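PDB 6F3H: exoribonuclease II, mitochondrial from Candida glabrata, which degrades RNA from its 3' end as the nuclease component of the mitochondrial RNA degradosome, with magnesium bound in its RNB domain. Local coordinates for residues 420-426 against 493-499; 622-628 against 711-715. The protein carries 1 engineered substitution. All blocks are in the same frame, centred on the assembly; numbering follows the deposited sequence.

Contact 1 of 2, residues 420-426 against 493-499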
# COMPACT_ATOMS: atom_id res chain seq x y z
N VAL A 420 37.06 -14.60 -15.61
CA VAL A 420 35.79 -14.82 -16.30
C VAL A 420 34.62 -15.00 -15.32
O VAL A 420 33.47 -14.67 -15.65
CB VAL A 420 35.96 -16.05 -17.21
CG1 VAL A 420 36.50 -17.20 -16.39
CG2 VAL A 420 34.63 -16.42 -17.87
N ARG A 421 34.87 -15.55 -14.13
CA ARG A 421 33.82 -16.03 -13.25
C ARG A 421 33.93 -15.48 -11.83
O ARG A 421 35.02 -15.45 -11.24
CB ARG A 421 33.87 -17.54 -13.23
CG ARG A 421 32.98 -18.15 -12.25
CD ARG A 421 33.02 -19.63 -12.45
NE ARG A 421 32.59 -20.00 -13.81
CZ ARG A 421 31.44 -20.62 -14.12
NH1 ARG A 421 30.54 -20.91 -13.18
NH2 ARG A 421 31.18 -20.92 -15.39
N SER A 422 32.78 -15.08 -11.26
CA SER A 422 32.69 -14.61 -9.89
C SER A 422 31.58 -15.37 -9.17
O SER A 422 30.57 -15.74 -9.78
CB SER A 422 32.38 -13.11 -9.81
OG SER A 422 32.99 -12.37 -10.85
N ARG A 423 31.76 -15.60 -7.88
CA ARG A 423 30.72 -16.23 -7.09
C ARG A 423 30.14 -15.21 -6.12
O ARG A 423 30.88 -14.45 -5.49
CB ARG A 423 31.21 -17.43 -6.30
CG ARG A 423 30.11 -17.95 -5.36
CD ARG A 423 30.51 -19.17 -4.57
NE ARG A 423 31.21 -20.15 -5.39
CZ ARG A 423 32.39 -20.68 -5.06
NH1 ARG A 423 32.98 -20.31 -3.94
NH2 ARG A 423 32.97 -21.56 -5.85
N ILE A 424 28.82 -15.21 -6.02
CA ILE A 424 28.09 -14.21 -5.27
C ILE A 424 27.28 -14.84 -4.17
O ILE A 424 26.65 -15.89 -4.36
CB ILE A 424 27.18 -13.41 -6.20
CG1 ILE A 424 27.99 -13.07 -7.44
CG2 ILE A 424 26.68 -12.22 -5.46
CD1 ILE A 424 29.13 -12.10 -7.17
N HIS A 425 27.28 -14.18 -3.02
CA HIS A 425 26.54 -14.62 -1.85
C HIS A 425 25.70 -13.48 -1.35
O HIS A 425 26.22 -12.40 -1.06
CB HIS A 425 27.48 -15.08 -0.77
CG HIS A 425 28.33 -16.23 -1.18
ND1 HIS A 425 27.92 -17.54 -1.05
CD2 HIS A 425 29.57 -16.27 -1.72
CE1 HIS A 425 28.88 -18.34 -1.48
NE2 HIS A 425 29.89 -17.59 -1.89
N ILE A 426 24.41 -13.74 -1.23
CA ILE A 426 23.45 -12.77 -0.72
C ILE A 426 22.96 -13.30 0.59
O ILE A 426 22.27 -14.32 0.63
CB ILE A 426 22.30 -12.56 -1.70
CG1 ILE A 426 22.88 -12.52 -3.09
CG2 ILE A 426 21.58 -11.29 -1.37
CD1 ILE A 426 23.78 -11.32 -3.28
N PHE A 493 22.03 -17.06 -0.32
CA PHE A 493 21.76 -17.51 -1.67
C PHE A 493 23.02 -17.29 -2.47
O PHE A 493 23.49 -16.16 -2.58
CB PHE A 493 20.61 -16.71 -2.28
CG PHE A 493 19.38 -16.74 -1.44
CD1 PHE A 493 19.27 -15.90 -0.33
CD2 PHE A 493 18.33 -17.58 -1.76
CE1 PHE A 493 18.13 -15.92 0.47
CE2 PHE A 493 17.19 -17.60 -0.97
CZ PHE A 493 17.09 -16.77 0.14
N SER A 494 23.56 -18.35 -3.02
CA SER A 494 24.87 -18.31 -3.63
C SER A 494 24.75 -18.78 -5.06
O SER A 494 23.93 -19.65 -5.37
CB SER A 494 25.85 -19.16 -2.86
OG SER A 494 25.71 -18.93 -1.47
N PHE A 495 25.53 -18.16 -5.94
CA PHE A 495 25.54 -18.54 -7.35
C PHE A 495 26.68 -17.81 -8.04
O PHE A 495 27.28 -16.88 -7.50
CB PHE A 495 24.23 -18.18 -8.01
CG PHE A 495 23.84 -16.80 -7.77
CD1 PHE A 495 23.11 -16.46 -6.64
CD2 PHE A 495 24.29 -15.80 -8.61
CE1 PHE A 495 22.76 -15.14 -6.39
CE2 PHE A 495 23.96 -14.48 -8.37
CZ PHE A 495 23.19 -14.15 -7.25
N GLU A 496 26.95 -18.24 -9.27
CA GLU A 496 28.08 -17.73 -10.01
C GLU A 496 27.67 -17.11 -11.33
O GLU A 496 26.76 -17.60 -12.02
CB GLU A 496 29.09 -18.80 -10.27
CG GLU A 496 29.85 -19.14 -9.02
CD GLU A 496 30.43 -20.52 -9.07
OE1 GLU A 496 30.63 -21.02 -10.19
OE2 GLU A 496 30.70 -21.11 -8.00
N LEU A 497 28.36 -16.04 -11.64
CA LEU A 497 28.19 -15.29 -12.86
C LEU A 497 29.47 -15.33 -13.66
O LEU A 497 30.56 -15.23 -13.10
CB LEU A 497 27.83 -13.86 -12.58
CG LEU A 497 26.53 -13.77 -11.84
CD1 LEU A 497 26.73 -12.92 -10.65
CD2 LEU A 497 25.58 -13.13 -12.79
N VAL A 498 29.30 -15.45 -14.96
CA VAL A 498 30.41 -15.54 -15.89
C VAL A 498 30.34 -14.34 -16.82
O VAL A 498 29.26 -14.00 -17.33
CB VAL A 498 30.35 -16.86 -16.65
CG1 VAL A 498 30.18 -17.96 -15.65
CG2 VAL A 498 29.15 -16.89 -17.57
N ASN A 499 31.46 -13.65 -17.00
CA ASN A 499 31.52 -12.62 -18.03
C ASN A 499 31.52 -13.31 -19.38
O ASN A 499 32.18 -14.33 -19.57
CB ASN A 499 32.76 -11.74 -17.87
CG ASN A 499 32.85 -11.12 -16.49
OD1 ASN A 499 32.30 -11.64 -15.53
ND2 ASN A 499 33.58 -10.01 -16.40

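Contact 2 of 2, residues 622-628 against 711-715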
# COMPACT_ATOMS: atom_id res chain seq x y z
N PHE A 622 13.14 -21.09 -8.13
CA PHE A 622 13.36 -22.14 -7.15
C PHE A 622 12.05 -22.66 -6.59
O PHE A 622 11.81 -23.87 -6.55
CB PHE A 622 14.26 -21.56 -6.07
CG PHE A 622 14.76 -22.55 -5.07
CD1 PHE A 622 15.82 -23.38 -5.37
CD2 PHE A 622 14.25 -22.56 -3.78
CE1 PHE A 622 16.33 -24.25 -4.42
CE2 PHE A 622 14.74 -23.43 -2.83
CZ PHE A 622 15.78 -24.27 -3.14
N PHE A 623 11.15 -21.75 -6.20
CA PHE A 623 9.89 -22.17 -5.60
C PHE A 623 9.05 -22.95 -6.60
O PHE A 623 8.35 -23.90 -6.24
CB PHE A 623 9.12 -20.95 -5.09
CG PHE A 623 9.37 -20.65 -3.66
CD1 PHE A 623 10.63 -20.31 -3.22
CD2 PHE A 623 8.35 -20.68 -2.74
CE1 PHE A 623 10.86 -20.03 -1.90
CE2 PHE A 623 8.58 -20.39 -1.41
CZ PHE A 623 9.84 -20.07 -0.99
N GLN A 624 9.10 -22.55 -7.86
CA GLN A 624 8.30 -23.22 -8.88
C GLN A 624 8.85 -24.61 -9.18
O GLN A 624 8.09 -25.59 -9.21
CB GLN A 624 8.29 -22.36 -10.13
CG GLN A 624 7.51 -21.09 -10.00
CD GLN A 624 7.67 -20.21 -11.22
OE1 GLN A 624 6.83 -20.22 -12.12
NE2 GLN A 624 8.77 -19.45 -11.27
N GLU A 625 10.17 -24.71 -9.40
CA GLU A 625 10.77 -25.99 -9.76
C GLU A 625 10.55 -27.00 -8.65
O GLU A 625 10.21 -28.16 -8.91
CB GLU A 625 12.26 -25.84 -10.04
N ASN A 626 10.68 -26.56 -7.40
CA ASN A 626 10.45 -27.43 -6.26
C ASN A 626 9.00 -27.47 -5.80
O ASN A 626 8.74 -28.06 -4.73
CB ASN A 626 11.34 -26.99 -5.11
CG ASN A 626 12.75 -27.40 -5.32
OD1 ASN A 626 13.14 -28.51 -4.97
ND2 ASN A 626 13.51 -26.55 -6.00
N LYS A 627 8.08 -26.87 -6.55
CA LYS A 627 6.65 -26.92 -6.24
C LYS A 627 6.40 -26.45 -4.81
O LYS A 627 5.82 -27.16 -3.98
CB LYS A 627 6.08 -28.33 -6.48
N ILE A 628 6.89 -25.25 -4.51
CA ILE A 628 6.74 -24.63 -3.19
C ILE A 628 5.70 -23.52 -3.28
O ILE A 628 5.73 -22.72 -4.23
CB ILE A 628 8.06 -24.09 -2.62
CG1 ILE A 628 9.19 -25.10 -2.80
CG2 ILE A 628 7.93 -23.78 -1.12
CD1 ILE A 628 10.51 -24.63 -2.22
N GLN A 711 8.80 -21.11 4.57
CA GLN A 711 8.74 -22.22 3.64
C GLN A 711 10.12 -22.76 3.37
O GLN A 711 10.30 -23.97 3.22
CB GLN A 711 8.07 -21.77 2.34
CG GLN A 711 6.61 -21.38 2.50
CD GLN A 711 5.72 -22.57 2.84
OE1 GLN A 711 5.05 -23.11 1.96
NE2 GLN A 711 5.73 -23.00 4.10
N LEU A 712 11.12 -21.88 3.36
CA LEU A 712 12.48 -22.33 3.12
C LEU A 712 13.00 -23.14 4.29
O LEU A 712 13.47 -24.27 4.11
CB LEU A 712 13.38 -21.14 2.83
CG LEU A 712 13.13 -20.64 1.41
CD1 LEU A 712 14.01 -19.48 1.05
CD2 LEU A 712 13.34 -21.77 0.45
N HIS A 713 12.85 -22.63 5.51
CA HIS A 713 13.27 -23.40 6.67
C HIS A 713 12.71 -24.81 6.62
O HIS A 713 13.44 -25.78 6.82
CB HIS A 713 12.80 -22.73 7.94
CG HIS A 713 13.72 -21.66 8.39
ND1 HIS A 713 14.34 -21.69 9.62
CD2 HIS A 713 14.13 -20.52 7.79
CE1 HIS A 713 15.10 -20.62 9.76
NE2 HIS A 713 14.99 -19.89 8.66
N ARG A 714 11.43 -24.93 6.33
CA ARG A 714 10.84 -26.26 6.29
C ARG A 714 11.48 -27.10 5.22
O ARG A 714 11.90 -28.23 5.46
CB ARG A 714 9.34 -26.15 6.04
CG ARG A 714 8.61 -25.54 7.19
CD ARG A 714 8.96 -26.32 8.43
NE ARG A 714 8.02 -26.06 9.50
CZ ARG A 714 6.82 -26.61 9.56
NH1 ARG A 714 6.00 -26.34 10.57
NH2 ARG A 714 6.42 -27.44 8.60
N PHE A 715 11.64 -26.52 4.04
CA PHE A 715 12.11 -27.28 2.89
C PHE A 715 13.55 -27.71 3.06
O PHE A 715 13.91 -28.87 2.81
CB PHE A 715 11.97 -26.42 1.66
CG PHE A 715 12.48 -27.06 0.45
CD1 PHE A 715 11.80 -28.10 -0.14
CD2 PHE A 715 13.66 -26.62 -0.11
CE1 PHE A 715 12.27 -28.69 -1.29
CE2 PHE A 715 14.13 -27.20 -1.25
CZ PHE A 715 13.44 -28.23 -1.85

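Contact 1 of 2, residues 420-426 against 493-499
From Arg421 paired with Val498 to Ile426 paired with Phe493, two antiparallel strands run in unbroken register, their axes 4.6 Å apart at closest approach and their directions 157° apart. Three hydrogen-bonded pairs, Ser422 with Leu497, Ile424 with Phe495 and Ile426 with Phe493, each exchange two backbone bonds, among them Ile424 N to Phe495 O at 2.7 Å. The non-hydrogen-bonded pairs place Arg421, Arg423, His425, Ser494, Glu496 and Val498 on one face of the sheet. Glu496 reaches between two arginines there. Its OE1 accepts from Arg421 NH1 at 3.0 Å, with the guanidinium and carboxylate planes 87° apart. Its OE2 is gripped side-on by Arg423, through NE at 2.8 Å and more loosely through NH2 at 3.2 Å. A bend at chi3 (-60°) brings the Arg421 guanidinium over CG1 of Val498 and to Glu496 OE1, whereas Arg423 runs beside Glu496 and its own bend presents NE and NH2 to OE2. Further along, His425 ND1 and Ser494 OG share a hydrogen bond of 2.6 Å at the edge of the imidazole. The other face is largely apolar: Ile424 lays CB over a face of the Phe495 ring, 4.0 Å from CE2, and sets CG1 3.5 Å from Leu497 CD1. Helix 603-625 packs on its Ile426, Phe493 and Phe495 end. Because Arg423 also bridges to Glu415 on strand 410-416, the charges of the partly exposed Arg421, Arg423 and Glu496 link three adjacent strands of the RNB-domain sheet.

Contact 2 of 2, residues 622-628 against 711-715
Phe715 projects from helix 703-716 into a hollow made by Phe622, Asn626 and Ile628 at the end of helix 603-625. With CG anti to the backbone N (chi1 177°), its ring is carried toward Ile628 and Asn626. Ile628 CD1 sits over the middle of one face, a CH-pi contact 4.2 Å from the ring centroid, while Asn626 OD1 approaches CZ obliquely. The Phe622 ring stands nearly perpendicular to the Phe715 ring, planes 88° apart, with CZ 3.9 Å from Phe715 CE2. A second bump, Leu712, fits between the two phenylalanines of the other helix: CD2 lies 3.9 Å from Phe622 CE2, at the edge of that ring, and 3.8 Å from Phe623 CE1. CB of Gln711 fills the next dip, between Phe623 and Ile628. A Schellman motif ends the helix here and leads the chain to Ile628: Lys627 takes positive phi and Ile628 N bonds back to Phe623 O. Asn626 is tied down too, its ND2 donating to Phe622 O at 3.2 Å. Around this packing, Phe622 also leans on Tyr509 and Val514 of strand 505-519, Phe623 touches Tyr632 of strand 632-634, and His713 hydrogen-bonds through NE2 to Asp430 OD1, so the helix ends are seated among strands and loops of the RNB domain.

Overall arrangement
Both contacts are partly buried and belong to the RNB domain, yet they illustrate how chemistry follows position. Contact 1 joins two strands of one sheet, combining a backbone ladder with a charged face and a largely apolar one; contact 2 joins the C-terminal end of one helix, with the turn that follows it, to another helix through side chains alone, without a hydrogen bond between its segments. Helix 603-625 connects them: its earlier turns pack on the Ile426-Phe493-Phe495 end of contact 1, and its C-terminal end enters contact 2. The two meet directly where Phe493 CZ packs 4.2 Å from Leu712 CD1. The Ile426 end of contact 1 approaches Asp410, a magnesium ligand, whereas contact 2 lies away from the metal site.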